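Local coordinates for protein spherulin 3A (Physarum polycephalum, PDB 1HDF) that serves as a structural protein of the beta/gamma-crystallin family, a dimer that binds calcium through its paired Greek key motifs, at residues N9-K12 with G13-F16. Sequence-based numbering, arbitrary orientation.
Sequences NPAK and GEVF
Ala11 and Glu14 hold this hairpin-like bend together with two hydrogen bonds. The first closes a type II beta turn: Glu14 N donates to Ala11 O at 2.8 Å, somewhat bent at 139°. The second comes from the side chain, where Ala11 N gives its hydrogen to Glu14 OE1 at 2.6 Å, a straighter bond that reaches the oxygen on its anti side, 26° out of the carboxylate plane. Ala11 thus has both its backbone N-H and its carbonyl satisfied by a single residue. With chi1 at -48°, CG of Glu14 stands beside its own backbone N, and the extended chain carries the carboxylate past Ala11 O to the amide. Gly13 takes the third position of the turn with a positive phi, where a CB would run into Lys12 O; its N-H is bonded to Thr56 OG1. Farther along, Pro10 lies over one face of the Phe16 ring: CB sits 3.9 Å from the ring centroid, almost on the normal, in a CH-pi contact, while CD touches Phe16 CD2 at 3.5 Å. Outside the bend, Asn9 OD1 accepts a hydrogen bond from Lys51 NZ and Glu14 OE2 has a long, weak ion pair with Lys29. The bend brings the end of the N-terminal arm round into strand 15-18, which lies between strands 27-30 and 49-52: Val15 bonds through its backbone to Val30 and Phe16 to Lys51, while the Val15 side chain packs against strand 93-98 of the other sheet.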
loop_
_atom_site.group_PDB
_atom_site.type_symbol
_atom_site.label_atom_id
_atom_site.label_comp_id
_atom_site.label_asym_id
_atom_site.label_seq_id
_atom_site.Cartn_x
_atom_site.Cartn_y
_atom_site.Cartn_z
ATOM N N ASN A 9 24.981 0.023 2.349
ATOM C CA ASN A 9 24.045 0.070 3.460
ATOM C C ASN A 9 22.671 0.516 2.991
ATOM O O ASN A 9 22.550 1.297 2.050
ATOM C CB ASN A 9 24.571 0.995 4.558
ATOM C CG ASN A 9 25.811 0.442 5.222
ATOM O OD1 ASN A 9 25.863 -0.737 5.576
ATOM N ND2 ASN A 9 26.818 1.289 5.400
ATOM N N PRO A 10 21.616 0.020 3.648
ATOM C CA PRO A 10 20.239 0.364 3.290
ATOM C C PRO A 10 19.880 1.841 3.435
ATOM O O PRO A 10 20.393 2.542 4.307
ATOM C CB PRO A 10 19.408 -0.531 4.211
ATOM C CG PRO A 10 20.268 -0.648 5.435
ATOM C CD PRO A 10 21.659 -0.810 4.867
ATOM N N ALA A 11 19.002 2.303 2.554
ATOM C CA ALA A 11 18.527 3.680 2.574
ATOM C C ALA A 11 17.155 3.634 3.236
ATOM O O ALA A 11 16.606 2.550 3.454
ATOM C CB ALA A 11 18.408 4.219 1.150
ATOM N N LYS A 12 16.597 4.799 3.543
ATOM C CA LYS A 12 15.289 4.874 4.184
ATOM C C LYS A 12 14.262 3.934 3.547
ATOM O O LYS A 12 14.054 3.955 2.333
ATOM C CB LYS A 12 14.762 6.312 4.140
ATOM C CG LYS A 12 13.347 6.456 4.683
ATOM C CD LYS A 12 12.865 7.894 4.638
ATOM C CE LYS A 12 11.485 8.006 5.249
ATOM N NZ LYS A 12 10.974 9.409 5.230
ATOM N N GLY A 13 13.628 3.109 4.376
ATOM C CA GLY A 13 12.627 2.182 3.879
ATOM C C GLY A 13 13.189 0.877 3.339
ATOM O O GLY A 13 12.449 0.049 2.809
ATOM N N GLU A 14 14.500 0.690 3.462
ATOM C CA GLU A 14 15.119 -0.540 2.983
ATOM C C GLU A 14 15.719 -1.341 4.119
ATOM O O GLU A 14 16.233 -0.786 5.090
ATOM C CB GLU A 14 16.237 -0.256 1.990
ATOM C CG GLU A 14 15.901 0.714 0.892
ATOM C CD GLU A 14 17.065 0.891 -0.061
ATOM O OE1 GLU A 14 18.214 1.060 0.409
ATOM O OE2 GLU A 14 16.830 0.860 -1.285
ATOM N N VAL A 15 15.651 -2.656 3.977
ATOM C CA VAL A 15 16.210 -3.561 4.960
ATOM C C VAL A 15 16.962 -4.625 4.183
ATOM O O VAL A 15 16.418 -5.225 3.256
ATOM C CB VAL A 15 15.112 -4.234 5.805
ATOM C CG1 VAL A 15 15.749 -5.249 6.754
ATOM C CG2 VAL A 15 14.348 -3.181 6.596
ATOM N N PHE A 16 18.220 -4.837 4.547
ATOM C CA PHE A 16 19.044 -5.831 3.879
ATOM C C PHE A 16 19.096 -7.077 4.736
ATOM O O PHE A 16 19.473 -7.011 5.902
ATOM C CB PHE A 16 20.473 -5.313 3.671
ATOM C CG PHE A 16 20.593 -4.207 2.661
ATOM C CD1 PHE A 16 19.538 -3.901 1.795
ATOM C CD2 PHE A 16 21.783 -3.481 2.552
ATOM C CE1 PHE A 16 19.670 -2.880 0.833
ATOM C CE2 PHE A 16 21.926 -2.464 1.600
ATOM C CZ PHE A 16 20.867 -2.163 0.736
#